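Local structure of ethylbenzene dehydrogenase alpha-subunit (Aromatoleum aromaticum, 2IVF) at residues M503-L506 and H507-A510; K717-Y720 and D721-Y724. The protein belongs to the molybdopterin oxidoreductase family and holds a molybdenum atom, an iron/sulfur cluster and the ligands MGD and MD1. All blocks are in the same frame, centred on the assembly; numbering follows the deposited sequence.

Interaction 1: M503-L506 and H507-A510; sequences MDEL and HQMA
The opening turns of the alpha-helix that runs to residue 520 bring M503 against H507, and D504, E505 and L506 against Q508, M509 and A510. Four consecutive i to i+4 backbone hydrogen bonds define the motif: H507 N to M503 O (2.8 Å), Q508 N to D504 O, M509 N to E505 O and A510 N to L506 O. The first meets its carbonyl almost end-on, whereas the donors of the other three are tilted from the carbonyl planes.

M503 and H507 run side by side one turn apart. M503 CB lies over one face of the imidazole, 4.2 Å from the H507 ring centroid and 14° off the normal, which qualifies as a CH-pi contact. M503 SD lies 4.6 Å from the H507 ring centroid, obliquely; the extended chain carries it past the ring. M503 also packs on Y490 and on I746 and A749 of helix 736-749. L506 turns to Y490 and V493 of helix 486-493, and M509 to F533 and V537 of helix 526-540, so the inner side of these turns faces three other helices.

On the exposed side E505 and Q508 also lie alongside each other, carboxylate and amide planes 58° apart. Q508 places CG between its backbone N and carbonyl carbon (chi1 66°), which sets Q508 CG over two carbonyl oxygens, 3.2 Å from D504 O and 3.1 Å from E505 O. The extended chain then runs alongside E505, and Q508 NE2 comes to 3.3 Å from E505 CA.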
loop_
_atom_site.group_PDB
_atom_site.type_symbol
_atom_site.label_atom_id
_atom_site.label_comp_id
_atom_site.label_asym_id
_atom_site.label_seq_id
_atom_site.Cartn_x
_atom_site.Cartn_y
_atom_site.Cartn_z
ATOM N N MET A 503 11.054 22.973 -29.245
ATOM C CA MET A 503 10.133 23.776 -28.452
ATOM C C MET A 503 9.802 25.139 -29.050
ATOM O O MET A 503 8.954 25.834 -28.528
ATOM C CB MET A 503 10.726 24.029 -27.074
ATOM C CG MET A 503 11.081 22.797 -26.330
ATOM S SD MET A 503 11.584 23.226 -24.663
ATOM C CE MET A 503 11.443 21.637 -23.868
ATOM N N ASP A 504 10.460 25.522 -30.130
ATOM C CA ASP A 504 10.309 26.883 -30.662
ATOM C C ASP A 504 8.892 27.281 -31.030
ATOM O O ASP A 504 8.433 28.360 -30.635
ATOM C CB ASP A 504 11.210 27.079 -31.863
ATOM C CG ASP A 504 12.655 27.150 -31.481
ATOM O OD1 ASP A 504 12.965 27.060 -30.273
ATOM O OD2 ASP A 504 13.478 27.298 -32.391
ATOM N N GLU A 505 8.214 26.433 -31.801
ATOM C CA GLU A 505 6.841 26.710 -32.217
ATOM C C GLU A 505 5.901 26.829 -31.015
ATOM O O GLU A 505 5.033 27.700 -30.969
ATOM C CB GLU A 505 6.316 25.610 -33.145
ATOM C CG GLU A 505 6.841 25.693 -34.551
ATOM C CD GLU A 505 5.845 25.165 -35.572
ATOM O OE1 GLU A 505 5.338 24.030 -35.380
ATOM O OE2 GLU A 505 5.567 25.897 -36.554
ATOM N N LEU A 506 6.062 25.925 -30.059
ATOM C CA LEU A 506 5.223 25.931 -28.875
ATOM C C LEU A 506 5.493 27.185 -28.068
ATOM O O LEU A 506 4.566 27.807 -27.560
ATOM C CB LEU A 506 5.503 24.711 -28.008
ATOM C CG LEU A 506 4.940 23.365 -28.450
ATOM C CD1 LEU A 506 5.910 22.240 -28.015
ATOM C CD2 LEU A 506 3.543 23.159 -27.845
ATOM N N HIS A 507 6.769 27.542 -27.946
ATOM C CA HIS A 507 7.164 28.691 -27.152
ATOM C C HIS A 507 6.715 29.999 -27.828
ATOM O O HIS A 507 6.319 30.922 -27.137
ATOM C CB HIS A 507 8.679 28.663 -26.827
ATOM C CG HIS A 507 9.033 27.852 -25.602
ATOM N ND1 HIS A 507 8.289 26.771 -25.165
ATOM C CD2 HIS A 507 10.060 27.971 -24.718
ATOM C CE1 HIS A 507 8.848 26.255 -24.081
ATOM N NE2 HIS A 507 9.916 26.972 -23.778
ATOM N N GLN A 508 6.717 30.060 -29.164
ATOM C CA GLN A 508 6.173 31.234 -29.867
ATOM C C GLN A 508 4.634 31.295 -29.890
ATOM O O GLN A 508 4.057 32.371 -29.863
ATOM C CB GLN A 508 6.739 31.343 -31.291
ATOM C CG GLN A 508 6.329 30.234 -32.241
ATOM C CD GLN A 508 7.011 30.345 -33.601
ATOM O OE1 GLN A 508 7.462 31.420 -33.991
ATOM N NE2 GLN A 508 7.086 29.232 -34.327
ATOM N N MET A 509 3.983 30.138 -29.927
ATOM C CA MET A 509 2.528 30.032 -29.789
ATOM C C MET A 509 2.095 30.523 -28.392
ATOM O O MET A 509 1.128 31.272 -28.246
ATOM C CB MET A 509 2.117 28.564 -30.024
ATOM C CG MET A 509 0.617 28.218 -29.996
ATOM S SD MET A 509 0.328 26.411 -30.110
ATOM C CE MET A 509 -1.470 26.339 -30.104
ATOM N N ALA A 510 2.838 30.100 -27.375
ATOM C CA ALA A 510 2.606 30.501 -25.989
ATOM C C ALA A 510 2.623 32.022 -25.830
ATOM O O ALA A 510 1.810 32.578 -25.095
ATOM C CB ALA A 510 3.657 29.857 -25.080
#

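Interaction 2: K717-Y720 and D721-Y724; sequences KRRY and DELY
Y720 O is gripped by two donors: L723 N, across the contact, gives it a weak hydrogen bond of 3.3 Å, and a water gives it one of 2.6 Å. The first, an i to i+3 bond, closes Y720-L723 as a type I beta turn, with D721 and E722 at its corners in the backbone conformations of that type. The turn leads from strand 717-719, the second strand of a beta hairpin, into helix 723-727. The same water accepts from Y724 N at 2.9 Å, bridging the Y720 carbonyl to the first turn of the helix.

Two nitrogens of R719 hold the carboxylate of D721 in a side-on, bidentate salt bridge that ties the end of the strand to the start of the turn. R719 NH2 to D721 OD2 is 2.8 Å and nearly straight (N-H...O 172°); R719 NE to D721 OD1 measures 3.0 Å. Both oxygens lie close to the guanidinium plane, but the carboxylate is turned 35° from it: NE meets OD1 on its syn side, while NH2 approaches OD2 from above the carboxylate plane. Two bonds to separate oxygens should restrict rotation of both flat groups. The bend of the arginine chain at chi3 (62°) swings the guanidinium back toward the turn.

The side chain of Y720 leaves the turn for the interior, packing on V698 and A702 of helix 687-704 and on I175 and F178 of helix 163-181; its hydroxyl hydrogen-bonds E179. L723 joins it against V698.

E722 crosses R719 at about a right angle and touches its aliphatic part, E722 OE2 lying 3.6 Å from R719 CB. Its carboxylate probably adds to the negative field around the arginine, although R719 NE and E722 OE1 stay 4.6 Å apart.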
loop_
_atom_site.group_PDB
_atom_site.type_symbol
_atom_site.label_atom_id
_atom_site.label_comp_id
_atom_site.label_asym_id
_atom_site.label_seq_id
_atom_site.Cartn_x
_atom_site.Cartn_y
_atom_site.Cartn_z
ATOM N N LYS A 717 -6.604 15.548 -44.301
ATOM C CA LYS A 717 -5.997 14.272 -44.650
ATOM C C LYS A 717 -4.635 14.107 -43.991
ATOM O O LYS A 717 -3.831 15.027 -44.000
ATOM C CB LYS A 717 -5.829 14.171 -46.169
ATOM C CG LYS A 717 -7.059 13.612 -46.925
ATOM C CD LYS A 717 -8.329 14.389 -46.625
ATOM C CE LYS A 717 -9.450 14.057 -47.607
ATOM N NZ LYS A 717 -10.727 14.749 -47.217
ATOM N N ARG A 718 -4.385 12.922 -43.437
ATOM C CA ARG A 718 -3.080 12.562 -42.887
ATOM C C ARG A 718 -2.592 11.275 -43.527
ATOM O O ARG A 718 -3.384 10.363 -43.787
ATOM C CB ARG A 718 -3.171 12.365 -41.384
ATOM C CG ARG A 718 -3.465 13.635 -40.625
ATOM C CD ARG A 718 -3.589 13.397 -39.175
ATOM N NE ARG A 718 -4.127 14.601 -38.555
ATOM C CZ ARG A 718 -3.872 14.998 -37.321
ATOM N NH1 ARG A 718 -3.088 14.283 -36.505
ATOM N NH2 ARG A 718 -4.432 16.118 -36.887
ATOM N N ARG A 719 -1.292 11.196 -43.782
ATOM C CA ARG A 719 -0.741 10.030 -44.433
ATOM C C ARG A 719 -0.431 8.922 -43.437
ATOM O O ARG A 719 0.138 9.162 -42.365
ATOM C CB ARG A 719 0.509 10.390 -45.224
ATOM C CG ARG A 719 0.285 11.370 -46.338
ATOM C CD ARG A 719 1.562 11.575 -47.141
ATOM N NE ARG A 719 2.022 10.337 -47.774
ATOM C CZ ARG A 719 1.779 9.986 -49.036
ATOM N NH1 ARG A 719 1.077 10.770 -49.866
ATOM N NH2 ARG A 719 2.246 8.828 -49.490
ATOM N N TYR A 720 -0.833 7.702 -43.786
ATOM C CA TYR A 720 -0.486 6.539 -42.974
ATOM C C TYR A 720 1.029 6.330 -42.947
ATOM O O TYR A 720 1.585 5.915 -41.919
ATOM C CB TYR A 720 -1.071 5.257 -43.534
ATOM C CG TYR A 720 -2.556 5.120 -43.430
ATOM C CD1 TYR A 720 -3.151 4.831 -42.223
ATOM C CD2 TYR A 720 -3.353 5.215 -44.554
ATOM C CE1 TYR A 720 -4.517 4.693 -42.110
ATOM C CE2 TYR A 720 -4.733 5.051 -44.467
ATOM C CZ TYR A 720 -5.308 4.799 -43.242
ATOM O OH TYR A 720 -6.670 4.640 -43.129
ATOM N N ASP A 721 1.679 6.580 -44.083
ATOM C CA ASP A 721 3.087 6.236 -44.219
ATOM C C ASP A 721 4.038 7.170 -43.490
ATOM O O ASP A 721 5.244 6.917 -43.484
ATOM C CB ASP A 721 3.505 6.103 -45.685
ATOM C CG ASP A 721 3.509 7.420 -46.436
ATOM O OD1 ASP A 721 3.241 8.485 -45.828
ATOM O OD2 ASP A 721 3.764 7.365 -47.661
ATOM N N GLU A 722 3.533 8.249 -42.905
ATOM C CA GLU A 722 4.417 9.143 -42.173
ATOM C C GLU A 722 4.244 9.049 -40.672
ATOM O O GLU A 722 4.989 9.669 -39.926
ATOM C CB GLU A 722 4.310 10.576 -42.686
ATOM C CG GLU A 722 3.037 11.296 -42.400
ATOM C CD GLU A 722 2.795 12.480 -43.366
ATOM O OE1 GLU A 722 3.663 12.767 -44.213
ATOM O OE2 GLU A 722 1.706 13.093 -43.246
ATOM N N LEU A 723 3.311 8.216 -40.224
ATOM C CA LEU A 723 3.052 8.086 -38.808
ATOM C C LEU A 723 4.290 7.635 -38.035
ATOM O O LEU A 723 4.567 8.182 -36.958
ATOM C CB LEU A 723 1.901 7.109 -38.504
ATOM C CG LEU A 723 0.536 7.636 -38.932
ATOM C CD1 LEU A 723 -0.517 6.503 -38.875
ATOM C CD2 LEU A 723 0.142 8.828 -38.076
ATOM N N TYR A 724 4.985 6.633 -38.574
ATOM C CA TYR A 724 6.115 6.040 -37.888
ATOM C C TYR A 724 7.280 6.985 -37.839
ATOM O O TYR A 724 7.912 7.126 -36.771
ATOM C CB TYR A 724 6.523 4.721 -38.534
ATOM C CG TYR A 724 7.784 4.116 -37.953
ATOM C CD1 TYR A 724 7.768 3.410 -36.750
ATOM C CD2 TYR A 724 8.982 4.207 -38.633
ATOM C CE1 TYR A 724 8.914 2.837 -36.255
ATOM C CE2 TYR A 724 10.137 3.643 -38.117
ATOM C CZ TYR A 724 10.087 2.966 -36.935
ATOM O OH TYR A 724 11.255 2.428 -36.470
HETATM O O HOH W 1 3.595 5.017 -40.569
#

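How the interactions relate
From the N terminus, interaction 1 comes first, within residues 503-510, and is complete some two hundred residues before interaction 2 begins at 717. The two are in series, neither nested nor crossed, and each is local: interaction 1 closes the starting turns of helix 504-520, interaction 2 the turn between strand 717-719 and helix 723-727. Their centres are about 24 Å apart and their nearest atoms about 13 Å, without touching, on the same side of the chain's centre. The first sits among helices 486-493, 526-540 and 736-749. The second joins the small 709-711/717-719 hairpin to helices 163-181 and 687-704.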